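Chitin binding protein (PDB 5FTZ) is a copper-dependent lytic polysaccharide monooxygenase of family AA10 that probably binds chitin and cleaves it oxidatively. Local coordinates at residues A[5-10]-A[79-84]; A[120-125]-A[135-140]. One frame throughout, in Å; residues are numbered along the deposited sequence.

Contact 1. Residues A[5-10]-A[79-84]; sequences DLPVSR and QSYTFR
Arg84 meets both Asp5 and Leu6, crossing each side chain at an oblique angle, and together with Leu6 it contributes the two largest, nearly equal shares of the surface buried between 5-10 and 79-84. Its CB sits 3.5 Å from Asp5 OD1. CG, anti to the backbone N (chi1 -174°), stays beside the same oxygen, as does CD, and the chain then bends at chi3 (74°). NE donates to Asp5 OD1 at 2.9 Å, meeting it on the syn side of the carboxylate. NH2 reaches the second oxygen, OD2, from above the carboxylate plane, at 3.0 Å. This side-on, two-nitrogen salt bridge joins groups whose planes are turned 54° apart, and Asp5 OD2 has a further partner in Gln86 NE2. At the tip, CZ is covered on one guanidinium face by Leu6 CD1, which lies over its centre at 3.4 Å, with NH1 also in contact with that methyl.

The backbone pairing here is a classic beta bulge, with Asp5 and Leu6 both opposite Arg84, at the end of edge strand 2-6 in the antiparallel three-stranded sheet. Arg84 O accepts from Asp5 N and, weakly, from Leu6 N, while Arg84 N donates to Leu6 O. Leu6 O also receives a CA-H...O contact from Phe83.

Beyond the bulge the peptide bond before Pro7 is cis, and Leu6 and Pro7 pack against two aromatic residues. Tyr81 OH approaches Pro7 CA to 3.4 Å, with the edge of its ring directed at the Leu6-Pro7 peptide. Pro7 CD touches Phe83 CD2 at 3.7 Å and Tyr81 CE2 nearby. Tyr81 CD2 in turn lies over the centre of one face of the Phe83 ring, 3.7 Å above its plane.

Contact 2. Residues A[120-125]-A[135-140]; sequences PFFTVP and LSHSGT
Phe122 and Gly139 mark the closest backbone approach of strands 122-125 and 135-140, with their CA atoms 5.9 Å apart, and from there the strands diverge. Their N-to-C directions make an angle of 144°, and no direct hydrogen bond joins them. They belong to different sheets of the beta-sandwich core typical of the AA10 fold, so side chains fill the interface: 122-125 pairs with strand 93-100 in one sheet, and 135-140 with strand 80-87 in the other.

The Phe122 ring lies flat on Gly139, whose CA stands over the ring centre at 3.6 Å, only 5° off the normal, in a CH-pi contact. With no side chain on Gly139, the ring can come this close to the backbone. The Phe122 CB points toward 135-140, and CG is anti to the backbone N; at the far end of the ring CZ meets Ser138 O at 3.2 Å. The same ring turns its edge to the face of His137 in a T-shaped pair, with planes at 85° and centroids 5.4 Å apart.

His137 is also touched by Val124, tip to tip. The CG2 methyl lies over one imidazole face, offset toward the rim on the CE1-ND1 side. The ring's NE2 is hydrogen-bonded to Tyr98 OH of strand 93-100, a bond that ties the imidazole to the second sheet.

Phe121 reaches Thr140 at the other end of the contact, its CD1 3.4 Å from Thr140 O. A water donates to Thr140 O at 2.7 Å and to Phe121 O at 2.9 Å, bridging the two carbonyls.

Both contacts reach one sheet, in which strand 80-87 lies between strands 2-6 and 134-140, and their centres are about 10 Å apart. Backbone bonds probably join them directly: Tyr81 N lies 2.9 Å from Gly139 O, and Phe83 N the same distance from His137 O. Arg84 continues the connection, its CD packing 3.4 Å from Ser136 OG. Contact 1 thus ties the N-terminal strand to the sheet, and contact 2 packs that sheet's other edge strand on the second sheet. Neither contact includes a copper ligand, although strand 2-6 follows directly on His1, which binds copper together with His91.

Contact 1. Residues A[5-10]-A[79-84]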
loop_
_atom_site.group_PDB
_atom_site.type_symbol
_atom_site.label_atom_id
_atom_site.label_comp_id
_atom_site.label_asym_id
_atom_site.label_seq_id
_atom_site.Cartn_x
_atom_site.Cartn_y
_atom_site.Cartn_z
ATOM N N ASP A 5 4.645 -1.025 -25.469
ATOM C CA ASP A 5 4.656 -1.419 -26.886
ATOM C C ASP A 5 3.952 -0.416 -27.793
ATOM O O ASP A 5 4.104 -0.527 -28.979
ATOM C CB ASP A 5 4.208 -2.879 -27.127
ATOM C CG ASP A 5 2.810 -3.075 -26.959
ATOM O OD1 ASP A 5 2.118 -2.259 -26.380
ATOM O OD2 ASP A 5 2.276 -4.114 -27.450
ATOM N N LEU A 6 3.342 0.619 -27.222
ATOM C CA LEU A 6 2.851 1.766 -28.003
ATOM C C LEU A 6 3.138 3.033 -27.228
ATOM O O LEU A 6 2.607 3.192 -26.116
ATOM C CB LEU A 6 1.335 1.724 -28.313
ATOM C CG LEU A 6 0.890 0.619 -29.208
ATOM C CD1 LEU A 6 -0.612 0.504 -29.190
ATOM C CD2 LEU A 6 1.423 0.818 -30.635
ATOM N N PRO A 7 3.978 3.956 -27.746
ATOM C CA PRO A 7 4.852 3.772 -28.898
ATOM C C PRO A 7 5.937 2.749 -28.502
ATOM O O PRO A 7 6.377 2.756 -27.343
ATOM C CB PRO A 7 5.462 5.180 -29.072
ATOM C CG PRO A 7 5.442 5.809 -27.721
ATOM C CD PRO A 7 4.301 5.169 -26.974
ATOM N N VAL A 8 6.313 1.893 -29.424
ATOM C CA VAL A 8 7.204 0.788 -29.080
ATOM C C VAL A 8 8.516 1.288 -28.502
ATOM O O VAL A 8 9.176 2.167 -29.072
ATOM C CB VAL A 8 7.366 -0.190 -30.247
ATOM C CG1 VAL A 8 8.076 0.433 -31.400
ATOM C CG2 VAL A 8 8.052 -1.437 -29.760
ATOM N N SER A 9 8.929 0.707 -27.387
ATOM C CA SER A 9 10.134 1.108 -26.672
ATOM C C SER A 9 11.359 0.403 -27.181
ATOM O O SER A 9 11.299 -0.615 -27.855
ATOM C CB SER A 9 9.962 0.846 -25.190
ATOM O OG SER A 9 9.645 -0.535 -24.947
ATOM N N ARG A 10 12.529 0.963 -26.872
ATOM C CA ARG A 10 13.789 0.397 -27.277
ATOM C C ARG A 10 13.945 -1.030 -26.822
ATOM O O ARG A 10 14.475 -1.847 -27.595
ATOM C CB ARG A 10 14.964 1.295 -26.865
ATOM C CG ARG A 10 15.052 2.616 -27.598
ATOM C CD ARG A 10 16.222 3.434 -27.097
ATOM N NE ARG A 10 16.284 4.727 -27.801
ATOM C CZ ARG A 10 17.091 5.727 -27.456
ATOM N NH1 ARG A 10 17.920 5.600 -26.443
ATOM N NH2 ARG A 10 17.009 6.879 -28.136
ATOM N N GLN A 79 -2.439 15.337 -30.974
ATOM C CA GLN A 79 -3.502 14.379 -31.230
ATOM C C GLN A 79 -3.544 13.376 -30.089
ATOM O O GLN A 79 -2.503 12.992 -29.525
ATOM C CB GLN A 79 -3.131 13.640 -32.523
ATOM C CG GLN A 79 -4.077 12.665 -33.131
ATOM C CD GLN A 79 -3.754 12.422 -34.624
ATOM O OE1 GLN A 79 -3.878 13.347 -35.478
ATOM N NE2 GLN A 79 -3.374 11.221 -34.942
ATOM N N SER A 80 -4.720 12.858 -29.802
ATOM C CA SER A 80 -4.859 11.782 -28.826
ATOM C C SER A 80 -4.191 10.506 -29.349
ATOM O O SER A 80 -4.119 10.241 -30.528
ATOM C CB SER A 80 -6.325 11.515 -28.511
ATOM O OG SER A 80 -6.385 10.833 -27.291
ATOM N N TYR A 81 -3.667 9.721 -28.419
ATOM C CA TYR A 81 -2.899 8.521 -28.757
ATOM C C TYR A 81 -3.111 7.478 -27.682
ATOM O O TYR A 81 -3.241 7.814 -26.505
ATOM C CB TYR A 81 -1.425 8.902 -28.884
ATOM C CG TYR A 81 -0.479 7.785 -29.334
ATOM C CD1 TYR A 81 -0.300 7.516 -30.669
ATOM C CD2 TYR A 81 0.227 7.047 -28.425
ATOM C CE1 TYR A 81 0.556 6.500 -31.123
ATOM C CE2 TYR A 81 1.085 5.997 -28.803
ATOM C CZ TYR A 81 1.262 5.754 -30.145
ATOM O OH TYR A 81 2.098 4.698 -30.570
ATOM N N THR A 82 -3.184 6.214 -28.069
ATOM C CA THR A 82 -3.231 5.110 -27.084
ATOM C C THR A 82 -1.842 4.684 -26.697
ATOM O O THR A 82 -1.100 4.152 -27.521
ATOM C CB THR A 82 -4.007 3.937 -27.647
ATOM O OG1 THR A 82 -5.381 4.326 -27.753
ATOM C CG2 THR A 82 -3.921 2.726 -26.749
ATOM N N PHE A 83 -1.492 4.911 -25.431
ATOM C CA PHE A 83 -0.240 4.432 -24.869
ATOM C C PHE A 83 -0.519 3.060 -24.303
ATOM O O PHE A 83 -1.582 2.857 -23.690
ATOM C CB PHE A 83 0.266 5.417 -23.784
ATOM C CG PHE A 83 0.672 6.717 -24.344
ATOM C CD1 PHE A 83 -0.272 7.750 -24.505
ATOM C CD2 PHE A 83 1.964 6.938 -24.746
ATOM C CE1 PHE A 83 0.096 8.948 -25.067
ATOM C CE2 PHE A 83 2.328 8.155 -25.297
ATOM C CZ PHE A 83 1.388 9.148 -25.462
ATOM N N ARG A 84 0.365 2.085 -24.535
ATOM C CA ARG A 84 0.082 0.741 -24.116
ATOM C C ARG A 84 1.317 0.079 -23.503
ATOM O O ARG A 84 2.421 0.151 -24.072
ATOM C CB ARG A 84 -0.401 -0.070 -25.307
ATOM C CG ARG A 84 -0.874 -1.466 -24.978
ATOM C CD ARG A 84 -1.560 -2.179 -26.149
ATOM N NE ARG A 84 -0.614 -2.590 -27.133
ATOM C CZ ARG A 84 -0.881 -2.804 -28.425
ATOM N NH1 ARG A 84 -2.105 -2.608 -28.913
ATOM N NH2 ARG A 84 0.085 -3.193 -29.233
#

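Contact 2. Residues A[120-125]-A[135-140]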
loop_
_atom_site.group_PDB
_atom_site.type_symbol
_atom_site.label_atom_id
_atom_site.label_comp_id
_atom_site.label_asym_id
_atom_site.label_seq_id
_atom_site.Cartn_x
_atom_site.Cartn_y
_atom_site.Cartn_z
ATOM N N PRO A 120 5.808 16.036 -17.078
ATOM C CA PRO A 120 5.221 15.038 -17.980
ATOM C C PRO A 120 4.062 15.589 -18.782
ATOM O O PRO A 120 3.277 16.432 -18.296
ATOM C CB PRO A 120 4.727 13.949 -17.071
ATOM C CG PRO A 120 4.829 14.423 -15.702
ATOM C CD PRO A 120 5.747 15.596 -15.683
ATOM N N PHE A 121 3.938 15.183 -20.022
ATOM C CA PHE A 121 2.813 15.627 -20.833
ATOM C C PHE A 121 1.528 14.846 -20.550
ATOM O O PHE A 121 0.451 15.264 -20.979
ATOM C CB PHE A 121 3.149 15.650 -22.300
ATOM C CG PHE A 121 3.365 14.284 -22.933
ATOM C CD1 PHE A 121 2.297 13.529 -23.419
ATOM C CD2 PHE A 121 4.649 13.742 -23.036
ATOM C CE1 PHE A 121 2.495 12.308 -23.973
ATOM C CE2 PHE A 121 4.834 12.502 -23.640
ATOM C CZ PHE A 121 3.761 11.790 -24.063
ATOM N N PHE A 122 1.644 13.708 -19.883
ATOM C CA PHE A 122 0.510 12.851 -19.574
ATOM C C PHE A 122 0.864 12.110 -18.317
ATOM O O PHE A 122 1.955 11.521 -18.229
ATOM C CB PHE A 122 0.272 11.891 -20.752
ATOM C CG PHE A 122 -0.824 10.889 -20.557
ATOM C CD1 PHE A 122 -2.008 11.196 -19.933
ATOM C CD2 PHE A 122 -0.673 9.612 -21.124
ATOM C CE1 PHE A 122 -3.013 10.225 -19.827
ATOM C CE2 PHE A 122 -1.666 8.656 -21.006
ATOM C CZ PHE A 122 -2.846 8.978 -20.364
ATOM N N THR A 123 -0.038 12.137 -17.336
ATOM C CA THR A 123 0.147 11.433 -16.059
ATOM C C THR A 123 -1.100 10.659 -15.749
ATOM O O THR A 123 -2.189 11.239 -15.904
ATOM C CB THR A 123 0.397 12.450 -14.900
ATOM O OG1 THR A 123 1.557 13.247 -15.196
ATOM C CG2 THR A 123 0.604 11.768 -13.566
ATOM N N VAL A 124 -0.951 9.426 -15.251
ATOM C CA VAL A 124 -2.106 8.612 -14.797
ATOM C C VAL A 124 -1.870 8.178 -13.362
ATOM O O VAL A 124 -1.126 7.214 -13.122
ATOM C CB VAL A 124 -2.314 7.439 -15.729
ATOM C CG1 VAL A 124 -3.542 6.660 -15.358
ATOM C CG2 VAL A 124 -2.478 7.928 -17.167
ATOM N N PRO A 125 -2.474 8.894 -12.384
ATOM C CA PRO A 125 -2.431 8.404 -11.010
ATOM C C PRO A 125 -3.216 7.084 -10.993
ATOM O O PRO A 125 -4.329 7.007 -11.575
ATOM C CB PRO A 125 -3.129 9.501 -10.223
ATOM C CG PRO A 125 -3.137 10.712 -11.123
ATOM C CD PRO A 125 -3.244 10.150 -12.502
ATOM N N LEU A 135 -2.358 -2.870 -20.638
ATOM C CA LEU A 135 -3.009 -1.616 -20.251
ATOM C C LEU A 135 -2.893 -0.647 -21.354
ATOM O O LEU A 135 -1.749 -0.271 -21.738
ATOM C CB LEU A 135 -2.387 -1.015 -18.995
ATOM C CG LEU A 135 -2.975 0.323 -18.550
ATOM C CD1 LEU A 135 -4.449 0.300 -18.186
ATOM C CD2 LEU A 135 -2.180 0.802 -17.357
ATOM N N SER A 136 -4.024 -0.125 -21.825
ATOM C CA SER A 136 -4.085 0.873 -22.867
ATOM C C SER A 136 -4.786 2.081 -22.281
ATOM O O SER A 136 -5.865 1.948 -21.680
ATOM C CB SER A 136 -4.901 0.375 -24.035
ATOM O OG SER A 136 -4.250 -0.654 -24.739
ATOM N N HIS A 137 -4.202 3.256 -22.400
ATOM C CA HIS A 137 -4.854 4.487 -21.957
ATOM C C HIS A 137 -4.523 5.644 -22.873
ATOM O O HIS A 137 -3.442 5.697 -23.468
ATOM C CB HIS A 137 -4.681 4.770 -20.506
ATOM C CG HIS A 137 -3.267 4.719 -19.988
ATOM N ND1 HIS A 137 -3.006 4.337 -18.704
ATOM C CD2 HIS A 137 -2.065 4.950 -20.547
ATOM C CE1 HIS A 137 -1.700 4.382 -18.465
ATOM N NE2 HIS A 137 -1.099 4.712 -19.583
ATOM N N SER A 138 -5.469 6.563 -22.987
ATOM C CA SER A 138 -5.385 7.654 -23.962
ATOM C C SER A 138 -4.798 8.892 -23.353
ATOM O O SER A 138 -5.298 9.380 -22.305
ATOM C CB SER A 138 -6.772 8.005 -24.467
ATOM O OG SER A 138 -7.394 6.889 -25.080
ATOM N N GLY A 139 -3.815 9.492 -24.019
ATOM C CA GLY A 139 -3.275 10.802 -23.673
ATOM C C GLY A 139 -3.037 11.620 -24.913
ATOM O O GLY A 139 -2.945 11.111 -26.027
ATOM N N THR A 140 -2.912 12.917 -24.712
ATOM C CA THR A 140 -2.700 13.789 -25.861
ATOM C C THR A 140 -1.213 14.038 -26.060
ATOM O O THR A 140 -0.508 14.453 -25.138
ATOM C CB THR A 140 -3.410 15.140 -25.632
ATOM O OG1 THR A 140 -4.752 14.826 -25.314
ATOM C CG2 THR A 140 -3.353 16.012 -26.835
HETATM O O HOH W 1 -0.343 16.576 -23.439
#